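Local coordinates for Alr2269 protein (Nostoc sp., PDB 3MC9), which belongs to the Omp85 family and probably takes part in outer-membrane beta-barrel biogenesis through its periplasmic POTRA domains, at residues Ser65-Arg70 with Val130-Gln135; Pro136-Ser141 with Pro204-Asn209. All coordinates share one frame; numbering follows the deposited sequence.

Interaction 1 of 2, residues Ser65-Arg70 with Val130-Gln135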
# COMPACT_ATOMS: atom_id res chain seq x y z
N SER A 65 22.10 11.07 11.81
CA SER A 65 21.92 11.85 13.06
C SER A 65 20.49 11.86 13.58
O SER A 65 20.27 12.03 14.79
CB SER A 65 22.38 13.30 12.89
OG SER A 65 21.65 13.96 11.86
N GLU A 66 19.53 11.74 12.66
CA GLU A 66 18.11 11.95 12.99
C GLU A 66 17.20 11.29 11.96
O GLU A 66 17.48 11.33 10.76
CB GLU A 66 17.81 13.45 13.05
CG GLU A 66 16.88 13.83 14.19
CD GLU A 66 16.55 15.32 14.25
OE1 GLU A 66 17.37 16.15 13.79
OE2 GLU A 66 15.47 15.66 14.78
N VAL A 67 16.13 10.66 12.44
CA VAL A 67 15.10 10.12 11.56
C VAL A 67 13.81 10.83 11.88
O VAL A 67 13.39 10.86 13.04
CB VAL A 67 14.91 8.59 11.72
CG1 VAL A 67 13.72 8.11 10.84
CG2 VAL A 67 16.18 7.87 11.32
N LEU A 68 13.20 11.42 10.87
CA LEU A 68 11.90 12.07 11.01
C LEU A 68 10.91 11.31 10.13
O LEU A 68 11.23 10.91 9.01
CB LEU A 68 11.97 13.55 10.59
CG LEU A 68 13.06 14.46 11.20
CD1 LEU A 68 12.88 15.95 10.78
CD2 LEU A 68 13.08 14.35 12.71
N VAL A 69 9.71 11.07 10.66
CA VAL A 69 8.63 10.47 9.89
C VAL A 69 7.58 11.54 9.73
O VAL A 69 7.10 12.05 10.74
CB VAL A 69 8.03 9.26 10.61
CG1 VAL A 69 6.80 8.76 9.85
CG2 VAL A 69 9.08 8.15 10.76
N ARG A 70 7.23 11.90 8.50
CA ARG A 70 6.35 13.04 8.24
C ARG A 70 5.24 12.71 7.25
O ARG A 70 5.47 11.97 6.31
CB ARG A 70 7.15 14.23 7.68
CG ARG A 70 8.15 14.86 8.64
CD ARG A 70 7.46 15.49 9.85
NE ARG A 70 8.42 16.11 10.77
CZ ARG A 70 8.87 15.57 11.90
NH1 ARG A 70 9.75 16.25 12.64
NH2 ARG A 70 8.47 14.36 12.31
N VAL A 130 17.41 11.92 8.11
CA VAL A 130 16.63 11.18 7.10
C VAL A 130 15.15 11.38 7.39
O VAL A 130 14.66 11.02 8.46
CB VAL A 130 16.98 9.68 7.10
CG1 VAL A 130 16.07 8.90 6.13
CG2 VAL A 130 18.46 9.46 6.72
N SER A 131 14.45 11.99 6.43
CA SER A 131 13.01 12.16 6.51
C SER A 131 12.29 11.13 5.66
O SER A 131 12.52 11.01 4.46
CB SER A 131 12.62 13.59 6.10
OG SER A 131 12.98 14.50 7.12
N PHE A 132 11.44 10.34 6.30
CA PHE A 132 10.55 9.43 5.60
C PHE A 132 9.24 10.18 5.48
O PHE A 132 8.61 10.50 6.49
CB PHE A 132 10.37 8.11 6.33
CG PHE A 132 11.60 7.25 6.33
CD1 PHE A 132 11.98 6.55 5.18
CD2 PHE A 132 12.41 7.17 7.45
CE1 PHE A 132 13.13 5.78 5.16
CE2 PHE A 132 13.56 6.40 7.45
CZ PHE A 132 13.93 5.70 6.30
N ILE A 133 8.87 10.50 4.24
CA ILE A 133 7.66 11.26 3.98
C ILE A 133 6.64 10.31 3.41
O ILE A 133 6.86 9.67 2.39
CB ILE A 133 7.94 12.46 3.05
CG1 ILE A 133 8.98 13.38 3.70
CG2 ILE A 133 6.65 13.24 2.76
CD1 ILE A 133 9.90 14.06 2.73
N VAL A 134 5.52 10.18 4.11
CA VAL A 134 4.55 9.15 3.80
C VAL A 134 3.18 9.79 3.62
O VAL A 134 2.86 10.80 4.25
CB VAL A 134 4.51 8.08 4.90
CG1 VAL A 134 5.91 7.51 5.15
CG2 VAL A 134 3.93 8.64 6.19
N GLN A 135 2.38 9.20 2.74
CA GLN A 135 1.03 9.67 2.46
C GLN A 135 0.10 8.54 2.84
O GLN A 135 0.04 7.53 2.14
CB GLN A 135 0.87 10.03 0.98
CG GLN A 135 -0.49 10.62 0.60
CD GLN A 135 -1.01 11.69 1.57
OE1 GLN A 135 -2.05 11.50 2.20
NE2 GLN A 135 -0.29 12.80 1.70
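Val67 to Arg70 run beside Val130 to Ile133 as neighbouring parallel strands, their axes 4.6 Å apart at closest and their directions 13° from each other. This is the parallel pairing of a POTRA domain, in which the first strand of a beta-alpha-alpha-beta-beta unit comes to lie against the last, after two helices and a returning strand. Backbone bonds alternate in direction: Glu66 O accepts Val130 N at 2.7 Å, Val130 O takes Leu68 N, Leu68 O takes Phe132 N, Phe132 O takes Arg70 N, and Arg70 O takes Val134 N. CA-H...O contacts accompany the ladder, as from Val67 CA to Val130 O.

Val67, Val69, Val130 and Phe132 share the face packed beneath helices 78-87 and 98-110. Val67 CG1, anti to its backbone N (chi1 175°), reaches the edge of the Phe132 ring near its plane, 3.8 Å from CD2. A face of that ring takes Val130 CG1, displaced toward the rim, so aliphatic groups of both strands bound the aromatic. Phe132 also touches Ile108 of helix 98-110.

On the other face, Leu68 and Ser131 lie abreast, with Leu68 CB 3.7 Å from Ser131 OG. Glu66 turns its carboxylate away from the contact to a salt bridge with Arg129. The Arg70 chain is bent at chi2 (-64°), and its guanidinium lies with one face over Leu68 CB, while NH2 donates to Val69 O at 3.1 Å from above the carbonyl plane.

Interaction 2 of 2, residues Pro136-Ser141 with Pro204-Asn209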
# COMPACT_ATOMS: atom_id res chain seq x y z
N PRO A 136 -0.60 8.68 3.98
CA PRO A 136 -1.53 7.63 4.37
C PRO A 136 -2.59 7.37 3.30
O PRO A 136 -3.00 8.30 2.60
CB PRO A 136 -2.18 8.18 5.65
CG PRO A 136 -1.24 9.21 6.15
CD PRO A 136 -0.52 9.76 4.97
N ASN A 137 -3.00 6.12 3.17
CA ASN A 137 -4.11 5.77 2.27
C ASN A 137 -5.38 6.50 2.73
O ASN A 137 -5.52 6.79 3.92
CB ASN A 137 -4.39 4.27 2.31
CG ASN A 137 -3.42 3.45 1.47
OD1 ASN A 137 -2.99 3.87 0.40
ND2 ASN A 137 -3.10 2.26 1.95
N PRO A 138 -6.30 6.78 1.80
CA PRO A 138 -7.56 7.34 2.24
C PRO A 138 -8.43 6.27 2.88
O PRO A 138 -8.11 5.08 2.80
CB PRO A 138 -8.20 7.79 0.92
CG PRO A 138 -7.73 6.78 -0.06
CD PRO A 138 -6.33 6.40 0.38
N VAL A 139 -9.51 6.69 3.53
CA VAL A 139 -10.50 5.76 4.09
C VAL A 139 -11.16 5.03 2.92
O VAL A 139 -11.55 5.66 1.95
CB VAL A 139 -11.57 6.51 4.91
CG1 VAL A 139 -12.58 5.53 5.50
CG2 VAL A 139 -10.91 7.33 6.02
N LEU A 140 -11.24 3.71 2.99
CA LEU A 140 -11.87 2.92 1.91
C LEU A 140 -13.38 3.15 1.91
O LEU A 140 -14.07 2.79 2.88
CB LEU A 140 -11.55 1.43 2.06
CG LEU A 140 -12.13 0.49 0.99
CD1 LEU A 140 -11.50 0.77 -0.39
CD2 LEU A 140 -11.92 -0.95 1.39
N SER A 141 -13.89 3.75 0.84
CA SER A 141 -15.34 3.94 0.71
C SER A 141 -15.95 2.77 -0.06
O SER A 141 -17.01 2.27 0.32
CB SER A 141 -15.68 5.27 0.04
OG SER A 141 -15.08 5.38 -1.24
N PRO A 204 -4.29 -2.48 -7.92
CA PRO A 204 -5.52 -1.75 -7.57
C PRO A 204 -5.38 -0.23 -7.75
O PRO A 204 -4.38 0.34 -7.29
CB PRO A 204 -5.73 -2.09 -6.09
CG PRO A 204 -4.85 -3.25 -5.79
CD PRO A 204 -3.75 -3.25 -6.80
N GLN A 205 -6.33 0.40 -8.42
CA GLN A 205 -6.31 1.87 -8.56
C GLN A 205 -7.21 2.55 -7.51
O GLN A 205 -8.43 2.29 -7.43
CB GLN A 205 -6.60 2.35 -10.00
CG GLN A 205 -7.83 1.77 -10.67
CD GLN A 205 -7.55 1.13 -12.05
OE1 GLN A 205 -6.82 1.68 -12.86
NE2 GLN A 205 -8.17 -0.02 -12.30
N VAL A 206 -6.58 3.39 -6.70
CA VAL A 206 -7.22 4.02 -5.55
C VAL A 206 -7.45 5.50 -5.79
O VAL A 206 -6.53 6.24 -6.14
CB VAL A 206 -6.35 3.89 -4.28
CG1 VAL A 206 -7.15 4.34 -3.05
CG2 VAL A 206 -5.86 2.48 -4.11
N SER A 207 -8.69 5.94 -5.59
CA SER A 207 -9.02 7.36 -5.66
C SER A 207 -8.77 8.03 -4.33
O SER A 207 -8.87 7.40 -3.29
CB SER A 207 -10.50 7.54 -6.02
OG SER A 207 -10.68 7.57 -7.41
N GLU A 208 -8.50 9.34 -4.38
CA GLU A 208 -8.45 10.17 -3.18
C GLU A 208 -9.75 10.09 -2.38
O GLU A 208 -9.73 10.25 -1.16
CB GLU A 208 -8.13 11.63 -3.52
CG GLU A 208 -6.63 11.96 -3.55
CD GLU A 208 -6.35 13.48 -3.50
OE1 GLU A 208 -6.93 14.18 -2.64
OE2 GLU A 208 -5.53 13.96 -4.30
N ASN A 209 -10.87 9.84 -3.06
CA ASN A 209 -12.16 9.59 -2.38
C ASN A 209 -12.31 8.15 -1.83
O ASN A 209 -13.38 7.78 -1.37
CB ASN A 209 -13.37 9.88 -3.29
CG ASN A 209 -13.03 10.78 -4.47
OD1 ASN A 209 -12.05 10.53 -5.19
ND2 ASN A 209 -13.83 11.82 -4.67
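The linker between two consecutive POTRA domains meets a hairpin turn of the second one where Pro138 sets its ring against Val206, Ser207 and Glu208. The two chain paths do not run alongside each other: the directions of 138-141 and 206-209 differ by 78°, and the nearest CA pair, that of Pro138 and Glu208, is still 6.2 Å apart.

Pro138 does most of the touching. Its CG lies 3.9 Å from Val206 CG1, the methyl that stands anti to the backbone N of Val206 (chi1 -170°), while CD approaches the same methyl at slightly longer range. The same CG is 3.5 Å from Ser207 O, and CB sits 3.6 Å from Glu208 O, so the CB-CG edge of the pyrrolidine meets a methyl and two successive backbone carbonyls, all on the side of the turn.

Residues 207-210 turn the chain from strand 199-206 into the antiparallel strand 211-217, the closing hairpin of the second beta-alpha-alpha-beta-beta unit. The linker leads into strand 142-146, which pairs in parallel with 211-217, so the contact joins the entry to strand 142-146 with the turn that leads into its partner strand. Leu174, in the loop before helix 176-192, is touched by Val206 and accepts a hydrogen bond from Asn137 ND2 through its carbonyl oxygen.

At the far end of the linker the contact becomes polar. Ser141 points its CB toward the turn and holds OG between the backbone N and the carbonyl carbon (chi1 58°), which brings the hydroxyl within 2.9 Å of Asn209 O; Gly210 O, a weak partner, also lies within its reach.

The two contacts follow one another along the chain: strand 127-136, which carries one side of interaction 1, ends in the linker that forms one side of interaction 2, about 22 Å away between centres. Interaction 1 is partly buried and lies within the first POTRA domain, where a regular backbone ladder joins two strands and one of their faces builds a hydrophobic core under the helices. Interaction 2 is a smaller surface contact, with 192 Å² buried against 414 Å². It is irregular, relying on a proline ring against carbonyls and a methyl, with a serine hydroxyl at its end, and it brings the interdomain linker to the second domain's hairpin.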